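Local coordinates for protein hydrolase, HAD superfamily, subfamily III A (Legionella pneumophila, PDB 3N1U) that probably hydrolyses 3-deoxy-D-manno-octulosonate 8-phosphate to KDO and inorganic phosphate, a magnesium-dependent step of lipopolysaccharide biosynthesis, at residues S136-P140 with Q141-F145; L57-A61 with G62-A66. One frame throughout, in Å; residues are numbered along the deposited sequence.

In the fold
Both contacts are local joints at the end of a helix, contact 2 where a helix passes into a strand and contact 1 where a loop opens one, and they are met in series along the chain. Contact 2 (57-61 with 62-66) comes first and runs from the end of helix 49-60 into strand 64-68; contact 1 (136-140 with 141-145) follows strand 131-134 and opens helix 140-145. Their centres lie about 26 Å apart, on opposite sides of the centre of the chain, with about 15 Å between nearest atoms. The two strands flank the pair 21-24 and 113-117 in the sheet. Contact 1 sits close to the calcium site of Asp-25, Asp-27 and Asp-118, whereas contact 2 is structural packing of the HAD-type Rossmann-like core.

Contact 1 of 2, residues S136-P140 with Q141-F145; sequences SNAVP and QVLEF
Val-139 occupies the N-cap position of helix 140-145, and its carbonyl O takes the N-H of Leu-143 in a nearly straight bond (N to O 3.1 Å, 167° at the hydrogen). One residue on, the O of Pro-140 receives Glu-144 N at 2.9 Å, and the first turn closes with two successive i to i+4 bonds. Pro-140 has no N-H to offer, which suits the first turn of a helix, and its ring lies on the outer, exposed side of the turn.

Side chains of the turn meet the loop that leads into it. The chi1 of Val-142 (174°) sets CG1 anti to the residue's own N, facing Ala-138 CB at 3.7 Å. The other branch of Val-142, CG2, crosses CG2 of Val-139 obliquely, also at 3.7 Å. Leu-143 reaches back over the incoming chain, with its CD1 3.5 Å from Ala-138 O and its CD2 3.8 Å from Ser-136 O. The same CD2 is 4.1 Å from Ala-138 CB; one leucine thus touches two backbone carbonyls and a methyl group.

Val-142 also packs on Ala-134 and on Ile-126 of helix 123-128. The loop is tied down by Asn-137, whose OD1 accepts the N-H of Gly-154, while its backbone O is hydrogen-bonded by NE2 of Gln-50 of the second subunit.

Val-139 makes a backbone hydrogen bond with Asp-118, a calcium ligand, and the Ala-138 side chain is about 4 Å from that of Asp-118 (nearest atoms). This is a strand-to-helix connection of the Rossmann-like HAD fold, with the helix N-terminus near the calcium ligand Asp-118.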
loop_
_atom_site.group_PDB
_atom_site.type_symbol
_atom_site.label_atom_id
_atom_site.label_comp_id
_atom_site.label_asym_id
_atom_site.label_seq_id
_atom_site.Cartn_x
_atom_site.Cartn_y
_atom_site.Cartn_z
ATOM N N SER A 136 15.786 -0.251 -1.547
ATOM C CA SER A 136 15.944 -0.672 -0.149
ATOM C C SER A 136 15.255 -2.008 0.121
ATOM O O SER A 136 15.593 -2.674 1.068
ATOM C CB SER A 136 15.426 0.393 0.841
ATOM O OG SER A 136 14.024 0.508 0.813
ATOM N N ASN A 137 14.256 -2.380 -0.692
ATOM C CA ASN A 137 13.500 -3.634 -0.484
ATOM C C ASN A 137 14.131 -4.797 -1.305
ATOM O O ASN A 137 13.492 -5.854 -1.505
ATOM C CB ASN A 137 12.020 -3.433 -0.967
ATOM C CG ASN A 137 11.962 -2.864 -2.363
ATOM O OD1 ASN A 137 12.552 -1.856 -2.616
ATOM N ND2 ASN A 137 11.284 -3.546 -3.315
ATOM N N ALA A 138 15.351 -4.606 -1.802
ATOM C CA ALA A 138 16.003 -5.649 -2.598
ATOM C C ALA A 138 16.286 -6.881 -1.766
ATOM O O ALA A 138 16.348 -6.800 -0.509
ATOM C CB ALA A 138 17.335 -5.126 -3.231
ATOM N N VAL A 139 16.505 -8.021 -2.447
ATOM C CA VAL A 139 16.807 -9.265 -1.735
ATOM C C VAL A 139 18.196 -9.141 -1.084
ATOM O O VAL A 139 19.033 -8.310 -1.507
ATOM C CB VAL A 139 16.704 -10.520 -2.642
ATOM C CG1 VAL A 139 15.252 -10.545 -3.281
ATOM C CG2 VAL A 139 17.852 -10.558 -3.700
ATOM N N PRO A 140 18.450 -9.947 -0.056
ATOM C CA PRO A 140 19.694 -9.740 0.709
ATOM C C PRO A 140 21.045 -9.675 -0.069
ATOM O O PRO A 140 21.884 -8.786 0.218
ATOM C CB PRO A 140 19.660 -10.899 1.722
ATOM C CG PRO A 140 18.131 -11.043 2.018
ATOM C CD PRO A 140 17.537 -10.920 0.608
ATOM N N GLN A 141 21.267 -10.561 -1.037
ATOM C CA GLN A 141 22.503 -10.507 -1.830
ATOM C C GLN A 141 22.649 -9.230 -2.656
ATOM O O GLN A 141 23.745 -8.675 -2.789
ATOM C CB GLN A 141 22.548 -11.667 -2.789
ATOM C CG GLN A 141 23.109 -12.926 -2.188
ATOM C CD GLN A 141 23.073 -14.064 -3.188
ATOM O OE1 GLN A 141 23.901 -14.128 -4.092
ATOM N NE2 GLN A 141 22.107 -14.980 -3.024
ATOM N N VAL A 142 21.540 -8.758 -3.230
ATOM C CA VAL A 142 21.579 -7.530 -3.971
ATOM C C VAL A 142 21.916 -6.345 -3.056
ATOM O O VAL A 142 22.718 -5.499 -3.438
ATOM C CB VAL A 142 20.233 -7.287 -4.718
ATOM C CG1 VAL A 142 20.226 -5.899 -5.375
ATOM C CG2 VAL A 142 20.033 -8.422 -5.757
ATOM N N LEU A 143 21.329 -6.277 -1.857
ATOM C CA LEU A 143 21.702 -5.207 -0.910
ATOM C C LEU A 143 23.191 -5.339 -0.570
ATOM O O LEU A 143 23.911 -4.340 -0.491
ATOM C CB LEU A 143 20.890 -5.266 0.380
ATOM C CG LEU A 143 19.395 -4.989 0.315
ATOM C CD1 LEU A 143 18.747 -5.397 1.658
ATOM C CD2 LEU A 143 19.151 -3.468 0.019
ATOM N N GLU A 144 23.640 -6.568 -0.378
ATOM C CA GLU A 144 25.043 -6.814 0.002
ATOM C C GLU A 144 26.096 -6.321 -1.011
ATOM O O GLU A 144 27.140 -5.767 -0.611
ATOM C CB GLU A 144 25.243 -8.301 0.329
ATOM C CG GLU A 144 26.663 -8.636 0.826
ATOM C CD GLU A 144 26.882 -10.140 0.957
ATOM O OE1 GLU A 144 25.893 -10.898 1.026
ATOM O OE2 GLU A 144 28.052 -10.566 0.954
ATOM N N PHE A 145 25.852 -6.548 -2.303
ATOM C CA PHE A 145 26.887 -6.418 -3.312
ATOM C C PHE A 145 26.776 -5.114 -4.148
ATOM O O PHE A 145 27.668 -4.805 -4.936
ATOM C CB PHE A 145 26.982 -7.669 -4.213
ATOM C CG PHE A 145 27.601 -8.884 -3.519
ATOM C CD1 PHE A 145 28.996 -9.010 -3.381
ATOM C CD2 PHE A 145 26.790 -9.889 -3.002
ATOM C CE1 PHE A 145 29.561 -10.137 -2.728
ATOM C CE2 PHE A 145 27.320 -11.011 -2.350
ATOM C CZ PHE A 145 28.704 -11.140 -2.207
#

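Contact 2 of 2, residues L57-A61 with G62-A66; sequences LLMAA and GIQVA
Leu-58 and Met-59 supply the carbonyls that end helix 49-60. Ile-63 N binds Leu-58 O at 2.9 Å, and Gly-62 N binds Met-59 O at 3.2 Å, the donor in each case standing above the carbonyl plane. With Gly-62 at positive phi (86°), the two bonds back into the last turn make a Schellman motif. The turn also brings CA of Met-59, a selenomethionine, 3.3 Å from Ile-63 O, a CA-H...O contact.

The apolar contacts follow from this reversal. Leu-58 CD2 meets Ile-63 CD1 at 4.0 Å as the two side chains pass at a slant. Val-65, on the strand, turns CG2 to Met-59 CG at 3.6 Å, crossing it at about a right angle, and CG2 also comes near Leu-58 CB.

Among polar side chains, Gln-64 in one of its two modelled conformers bends at chi2 (63°), and OE1 accepts Val-65 N at 2.8 Å in the carbonyl plane; the other copy makes this bond less certain.

Around the turn, Leu-58 and Ile-63 pack against helix 158-169, and Ala-61 touches both that helix and helix 173-181. Strand 64-68 runs between 21-24 and 87-89, with Gln-64 hydrogen-bonded through its backbone to Lys-20 and Leu-22.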
loop_
_atom_site.group_PDB
_atom_site.type_symbol
_atom_site.label_atom_id
_atom_site.label_comp_id
_atom_site.label_asym_id
_atom_site.label_seq_id
_atom_site.Cartn_x
_atom_site.Cartn_y
_atom_site.Cartn_z
ATOM N N LEU A 57 13.807 14.018 -15.989
ATOM C CA LEU A 57 14.863 14.988 -15.683
ATOM C C LEU A 57 16.214 14.499 -16.189
ATOM O O LEU A 57 17.026 15.301 -16.684
ATOM C CB LEU A 57 14.946 15.256 -14.186
ATOM C CG LEU A 57 13.763 16.064 -13.574
ATOM C CD1 LEU A 57 13.732 16.064 -12.022
ATOM C CD2 LEU A 57 13.772 17.479 -14.071
ATOM N N LEU A 58 16.507 13.215 -16.008
ATOM C CA LEU A 58 17.785 12.735 -16.579
ATOM C C LEU A 58 17.824 12.999 -18.063
ATOM O O LEU A 58 18.811 13.519 -18.626
ATOM C CB LEU A 58 17.971 11.229 -16.337
ATOM C CG LEU A 58 18.297 10.790 -14.904
ATOM C CD1 LEU A 58 18.497 9.255 -14.862
ATOM C CD2 LEU A 58 19.545 11.506 -14.424
HETATM N N MSE A 59 16.763 12.623 -18.744
HETATM C CA MSE A 59 16.760 12.791 -20.204
HETATM C C MSE A 59 16.820 14.258 -20.658
HETATM O O MSE A 59 17.459 14.553 -21.685
HETATM C CB MSE A 59 15.537 12.052 -20.789
HETATM C CG MSE A 59 15.669 10.493 -20.612
HETATM SE SE MSE A 59 14.211 9.573 -21.581
HETATM C CE MSE A 59 12.948 9.732 -20.160
ATOM N N ALA A 60 16.160 15.165 -19.912
ATOM C CA ALA A 60 16.245 16.606 -20.191
ATOM C C ALA A 60 17.670 17.111 -20.030
ATOM O O ALA A 60 18.046 18.070 -20.691
ATOM C CB ALA A 60 15.277 17.419 -19.261
ATOM N N ALA A 61 18.455 16.467 -19.157
ATOM C CA ALA A 61 19.867 16.828 -18.903
ATOM C C ALA A 61 20.874 16.096 -19.818
ATOM O O ALA A 61 22.086 16.223 -19.606
ATOM C CB ALA A 61 20.227 16.498 -17.470
ATOM N N GLY A 62 20.377 15.327 -20.785
ATOM C CA GLY A 62 21.227 14.638 -21.767
ATOM C C GLY A 62 21.716 13.300 -21.275
ATOM O O GLY A 62 22.602 12.740 -21.861
ATOM N N ILE A 63 21.138 12.791 -20.187
ATOM C CA ILE A 63 21.461 11.473 -19.698
ATOM C C ILE A 63 20.439 10.469 -20.207
ATOM O O ILE A 63 19.224 10.628 -19.986
ATOM C CB ILE A 63 21.607 11.424 -18.156
ATOM C CG1 ILE A 63 22.782 12.362 -17.764
ATOM C CG2 ILE A 63 21.824 9.958 -17.655
ATOM C CD1 ILE A 63 22.887 12.684 -16.239
ATOM N N GLN A 64 20.948 9.421 -20.855
ATOM C CA GLN A 64 20.023 8.451 -21.413
ATOM C C GLN A 64 19.441 7.499 -20.345
ATOM O O GLN A 64 19.973 7.324 -19.242
ATOM C CB GLN A 64 20.625 7.703 -22.605
ATOM C CG GLN A 64 19.631 6.755 -23.284
ATOM C CD GLN A 64 18.422 7.474 -23.897
ATOM O OE1 GLN A 64 17.491 7.939 -23.200
ATOM N NE2 GLN A 64 18.411 7.528 -25.215
ATOM N N VAL A 65 18.273 6.971 -20.683
ATOM C CA VAL A 65 17.575 6.041 -19.805
ATOM C C VAL A 65 17.251 4.774 -20.566
ATOM O O VAL A 65 16.821 4.834 -21.716
ATOM C CB VAL A 65 16.273 6.689 -19.235
ATOM C CG1 VAL A 65 15.443 5.588 -18.458
ATOM C CG2 VAL A 65 16.640 7.854 -18.322
ATOM N N ALA A 66 17.424 3.622 -19.912
ATOM C CA ALA A 66 17.033 2.350 -20.487
ATOM C C ALA A 66 16.422 1.419 -19.444
ATOM O O ALA A 66 16.697 1.536 -18.235
ATOM C CB ALA A 66 18.293 1.681 -21.094
#